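Local coordinates for TetR-family transcriptional regulator (Pectobacterium atrosepticum, PDB 2HYT), which probably binds operator DNA through an N-terminal helix-turn-helix and regulates transcription, at the interface of chains A and B. Numbering follows the deposited sequence. Chains: chain A/B, TetR-family transcriptional regulator.

All three contacts belong to one two-fold symmetric interface, so each recurs with the chains exchanged. Contacts 1 and 3 adjoin, their C-alpha centres about 8 Å apart, and share A:Trp167 and B:Ala152; both set helix 150-170 of one chain against its counterpart, and contact 1 adds helix 174-190 of chain A. The C-alpha centre of contact 2 lies about 22 Å from that of contact 1 and about 19 Å from that of contact 3; there helix 174-190 of chain B meets loops of chain A. Pairing through these two C-terminal helices is the usual TetR-family arrangement, so this is likely the biological dimer.

Contact 1: the interface of chains A and B. Residues chain A 167, 177, 180-181, 184; chain B 149, 151-152.
The side-chain carbonyl oxygen OE1 of B:Gln151 takes the indole N-H of A:Trp167, with NE1 2.9 Å away and the bond nearly straight at 167°. OE1 lies at the edge of the indole, in the ring plane, while the amide stands almost perpendicular to it. A water also links this oxygen loosely to NH2 of A:Arg177.

The indole is sandwiched. On one face, near the rim, sits CA of B:Ala152, 3.9 Å from the centroid of the six-membered ring, and the methyl CB reaches to 3.5 Å from CH2 of A:Trp167. Over the centre of the opposite face lies CD of A:Arg177. That arginine belongs to the same chain, and its NH1 donates to the backbone O of A:Trp167 at 2.9 Å, so the ring is backed by a tethered side chain. With CG anti to the backbone N (chi1 178°), the tryptophan swings out toward the start of helix 150-170 of chain B in the probable TetR-family dimer interface.

Alongside, the amide of A:Gln180 stacks on the carboxylate of B:Asp149, their planes 15° apart. A water bridges OE1 of the glutamine to OD2 of the aspartate. B:Asp149 also caps its own helix: the backbone N of B:Ala152 donates to OD2 at 3.0 Å, reaching it on the anti side, somewhat out of the carboxylate plane. A third water joins the backbone N of B:Asp149 to the backbone O of A:Gln180, 2.8 Å from each.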
# COMPACT_ATOMS: atom_id res chain seq x y z
N TRP A 167 -2.63 2.98 9.33
CA TRP A 167 -2.65 2.41 10.67
C TRP A 167 -3.07 3.51 11.64
O TRP A 167 -3.99 3.34 12.46
CB TRP A 167 -1.29 1.82 11.01
CG TRP A 167 -1.21 1.28 12.37
CD1 TRP A 167 -1.81 0.14 12.84
CD2 TRP A 167 -0.52 1.86 13.49
NE1 TRP A 167 -1.51 -0.04 14.16
CE2 TRP A 167 -0.72 1.00 14.59
CE3 TRP A 167 0.28 2.99 13.66
CZ2 TRP A 167 -0.20 1.26 15.82
CZ3 TRP A 167 0.81 3.23 14.91
CH2 TRP A 167 0.54 2.40 15.97
N ARG A 177 -1.41 6.68 18.37
CA ARG A 177 -0.76 5.96 17.26
C ARG A 177 0.22 6.87 16.53
O ARG A 177 1.31 6.43 16.13
CB ARG A 177 -1.79 5.41 16.28
CG ARG A 177 -2.57 4.26 16.87
CD ARG A 177 -3.25 3.45 15.82
NE ARG A 177 -3.86 2.30 16.45
CZ ARG A 177 -4.47 1.31 15.81
NH1 ARG A 177 -4.58 1.32 14.52
NH2 ARG A 177 -4.99 0.29 16.50
N GLN A 180 3.55 6.98 18.40
CA GLN A 180 4.18 5.65 18.23
C GLN A 180 4.76 5.49 16.84
O GLN A 180 5.88 4.99 16.68
CB GLN A 180 3.19 4.54 18.50
CG GLN A 180 2.74 4.49 19.96
CD GLN A 180 1.64 3.54 20.21
OE1 GLN A 180 0.73 3.37 19.38
NE2 GLN A 180 1.69 2.87 21.38
N GLY A 181 4.00 5.90 15.84
CA GLY A 181 4.48 5.84 14.46
C GLY A 181 5.71 6.66 14.21
O GLY A 181 6.68 6.21 13.57
N ALA A 184 8.74 5.07 15.93
CA ALA A 184 9.23 3.87 15.22
C ALA A 184 9.92 4.32 13.91
O ALA A 184 10.97 3.81 13.53
CB ALA A 184 8.08 2.93 14.94
N ASP B 149 6.91 0.72 19.61
CA ASP B 149 5.67 -0.02 19.64
C ASP B 149 5.73 -1.08 18.55
O ASP B 149 5.91 -0.76 17.38
CB ASP B 149 4.45 0.87 19.40
CG ASP B 149 3.18 0.09 19.44
OD1 ASP B 149 2.82 -0.42 20.55
OD2 ASP B 149 2.55 -0.07 18.39
N GLN B 151 3.45 -2.86 17.01
CA GLN B 151 2.47 -2.77 15.93
C GLN B 151 2.81 -1.62 14.97
O GLN B 151 2.68 -1.76 13.75
CB GLN B 151 1.06 -2.62 16.43
CG GLN B 151 0.04 -2.98 15.35
CD GLN B 151 -1.35 -3.12 15.92
OE1 GLN B 151 -2.07 -2.15 16.02
NE2 GLN B 151 -1.71 -4.35 16.33
N ALA B 152 3.18 -0.49 15.54
CA ALA B 152 3.63 0.65 14.73
C ALA B 152 4.82 0.31 13.83
O ALA B 152 4.80 0.57 12.65
CB ALA B 152 4.00 1.82 15.64
O HOH W 1 7.04 3.38 18.66
O HOH W 2 -0.07 0.54 19.18
O HOH W 3 -5.12 -2.88 15.75

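Contact 2: the interface of chains A and B. Residues chain A 146-148, 191-193; chain B 187, 190.
B:Leu187 and B:Arg190, on the last turn of helix 174-190, press against two loops of chain A in this part of the probable TetR-family C-terminal dimer interface.

B:Leu187 buries 59 Å² and spreads its branches over small groups. Its CD1 meets the methyl CB of A:Ala148 at 3.8 Å and also touches the backbone O of A:Glu147, while CD2 turns to CB of A:Ala146, 3.9 Å away. Closer to the backbone, CB of B:Leu187 packs on CD2 of A:Leu192 at 3.8 Å, the two leucine side chains crossing at about a right angle.

B:Arg190 grips the backbone carbonyl of A:Gly191 side-on. NE and NH2 both donate to this one oxygen, at 2.8 Å from NE to A:Gly191 O and 2.9 Å from NH2 to the same atom. The acceptor lies close to the guanidinium plane, at the edge of the group. NH2 approaches nearly along the C=O axis, with an angle of 164° at the oxygen, whereas NE comes in at 135°. The arginine starts with CG between its backbone N and carbonyl carbon (chi1 76°), then runs extended to NE; this brings the guanidinium back over B:Leu187, whose CD2 lies 3.4 Å above the centre of its plane. CG of B:Arg190 rests 4.0 Å from CA of A:Gly191.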
# COMPACT_ATOMS: atom_id res chain seq x y z
N ALA A 146 23.58 7.06 2.97
CA ALA A 146 24.44 6.03 2.39
C ALA A 146 24.01 5.62 0.97
O ALA A 146 22.84 5.73 0.59
CB ALA A 146 24.47 4.77 3.32
N GLU A 147 24.98 5.15 0.18
CA GLU A 147 24.73 4.81 -1.20
C GLU A 147 23.65 3.73 -1.32
O GLU A 147 23.68 2.71 -0.61
CB GLU A 147 26.01 4.36 -1.88
CG GLU A 147 26.95 5.51 -2.18
CD GLU A 147 26.76 6.06 -3.58
OE1 GLU A 147 25.61 6.07 -4.09
OE2 GLU A 147 27.78 6.48 -4.17
N ALA A 148 22.70 3.99 -2.22
CA ALA A 148 21.59 3.10 -2.52
C ALA A 148 20.95 3.61 -3.78
O ALA A 148 21.25 4.73 -4.22
CB ALA A 148 20.61 3.10 -1.40
N GLY A 191 19.15 4.59 10.16
CA GLY A 191 20.09 3.69 9.49
C GLY A 191 20.50 4.20 8.12
O GLY A 191 21.51 3.79 7.56
N LEU A 192 19.71 5.12 7.56
CA LEU A 192 20.09 5.70 6.26
C LEU A 192 21.33 6.56 6.32
O LEU A 192 21.96 6.77 5.27
CB LEU A 192 18.95 6.52 5.73
CG LEU A 192 17.64 5.73 5.58
CD1 LEU A 192 16.65 6.63 4.86
CD2 LEU A 192 17.84 4.42 4.89
N LEU A 193 21.67 7.10 7.50
CA LEU A 193 22.79 8.03 7.60
C LEU A 193 24.14 7.35 7.42
O LEU A 193 24.35 6.23 7.90
CB LEU A 193 22.79 8.72 8.95
CG LEU A 193 21.69 9.74 9.21
CD1 LEU A 193 21.59 10.15 10.69
CD2 LEU A 193 21.90 11.03 8.37
N LEU B 187 19.73 -0.90 4.57
CA LEU B 187 19.99 0.38 5.21
C LEU B 187 18.86 0.79 6.13
O LEU B 187 19.07 1.35 7.20
CB LEU B 187 20.17 1.49 4.17
CG LEU B 187 21.38 1.37 3.28
CD1 LEU B 187 21.28 2.55 2.29
CD2 LEU B 187 22.70 1.41 4.11
N ARG B 190 18.97 -1.62 9.36
CA ARG B 190 20.09 -1.61 10.29
C ARG B 190 19.90 -0.66 11.47
O ARG B 190 20.47 -0.90 12.57
CB ARG B 190 21.40 -1.37 9.53
CG ARG B 190 21.60 0.04 9.11
CD ARG B 190 22.83 0.10 8.22
NE ARG B 190 23.07 1.48 7.80
CZ ARG B 190 24.17 1.90 7.18
NH1 ARG B 190 25.16 1.05 6.91
NH2 ARG B 190 24.30 3.18 6.85

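Contact 3: the interface of chains A and B. Residues chain A 160-161, 163-164, 167; chain B 152, 155-156, 159.
The indole of A:Trp167, with CA of B:Ala152 on one face near the rim, closes one end of this helix-against-helix patch of the probable dimer interface. At the root of the ring, CB of A:Trp167 meets CB of B:Ser155 at 4.1 Å.

B:Ser155, which buries 55 Å², holds its OG between the backbone N and the carbonyl carbon (chi1 74°). From there OG of B:Ser155 donates back to the backbone O of B:Ala152, one turn earlier, at 2.6 Å. Fixed in this way, OG of the serine lies against the backbone of A:Ala164, 3.7 Å from its CA.

Beyond the serine, the CD2 branch of B:Leu156 points into the opposing helix. CD2 of B:Leu156 packs snugly on the methyl CB of A:Ala164 at 3.5 Å, and it also touches A:Ser160, at 3.4 Å from the backbone O and 3.8 Å from CB.

A:Glu163 contributes the aliphatic base of its side chain. Its CG rests 3.3 Å from the backbone O of B:Ser155. The absence of a side chain at B:Gly159 probably helps the two helices come close here: CB of A:Glu163 sits 3.5 Å from CA of B:Gly159.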
# COMPACT_ATOMS: atom_id res chain seq x y z
N SER A 160 6.44 2.64 3.67
CA SER A 160 6.35 2.63 5.13
C SER A 160 5.37 3.70 5.61
O SER A 160 4.54 3.46 6.50
CB SER A 160 7.73 2.82 5.74
OG SER A 160 8.25 4.15 5.66
N LEU A 161 5.49 4.87 5.01
CA LEU A 161 4.71 6.04 5.44
C LEU A 161 3.26 5.84 5.10
O LEU A 161 2.39 6.15 5.89
CB LEU A 161 5.24 7.30 4.78
CG LEU A 161 6.65 7.73 5.17
CD1 LEU A 161 7.09 8.96 4.32
CD2 LEU A 161 6.72 8.06 6.65
N GLU A 163 1.62 3.06 4.72
CA GLU A 163 0.99 2.06 5.56
C GLU A 163 0.78 2.56 7.00
O GLU A 163 -0.27 2.31 7.62
CB GLU A 163 1.84 0.77 5.59
CG GLU A 163 1.09 -0.44 6.05
CD GLU A 163 -0.04 -0.84 5.07
OE1 GLU A 163 -0.06 -0.37 3.89
OE2 GLU A 163 -0.92 -1.59 5.53
N ALA A 164 1.80 3.21 7.52
CA ALA A 164 1.71 3.77 8.87
C ALA A 164 0.57 4.80 8.96
O ALA A 164 -0.12 4.87 9.96
CB ALA A 164 3.04 4.33 9.31
N TRP A 167 -2.63 2.98 9.33
CA TRP A 167 -2.65 2.41 10.67
C TRP A 167 -3.07 3.51 11.64
O TRP A 167 -3.99 3.34 12.46
CB TRP A 167 -1.29 1.82 11.01
CG TRP A 167 -1.21 1.28 12.37
CD1 TRP A 167 -1.81 0.14 12.84
CD2 TRP A 167 -0.52 1.86 13.49
NE1 TRP A 167 -1.51 -0.04 14.16
CE2 TRP A 167 -0.72 1.00 14.59
CE3 TRP A 167 0.28 2.99 13.66
CZ2 TRP A 167 -0.20 1.26 15.82
CZ3 TRP A 167 0.81 3.23 14.91
CH2 TRP A 167 0.54 2.40 15.97
N ALA B 152 3.18 -0.49 15.54
CA ALA B 152 3.63 0.65 14.73
C ALA B 152 4.82 0.31 13.83
O ALA B 152 4.80 0.57 12.65
CB ALA B 152 4.00 1.82 15.64
N SER B 155 3.88 -2.05 11.04
CA SER B 155 3.16 -1.36 9.95
C SER B 155 4.11 -0.71 8.98
O SER B 155 3.92 -0.78 7.76
CB SER B 155 2.17 -0.32 10.50
OG SER B 155 2.78 0.87 10.99
N LEU B 156 5.11 -0.04 9.54
CA LEU B 156 6.13 0.61 8.75
C LEU B 156 6.90 -0.40 7.90
O LEU B 156 7.04 -0.23 6.69
CB LEU B 156 7.10 1.38 9.64
CG LEU B 156 6.50 2.65 10.25
CD1 LEU B 156 7.31 3.02 11.53
CD2 LEU B 156 6.47 3.77 9.25
N GLY B 159 4.72 -2.07 5.24
CA GLY B 159 4.45 -1.10 4.18
C GLY B 159 5.63 -0.96 3.23
O GLY B 159 5.47 -0.91 2.01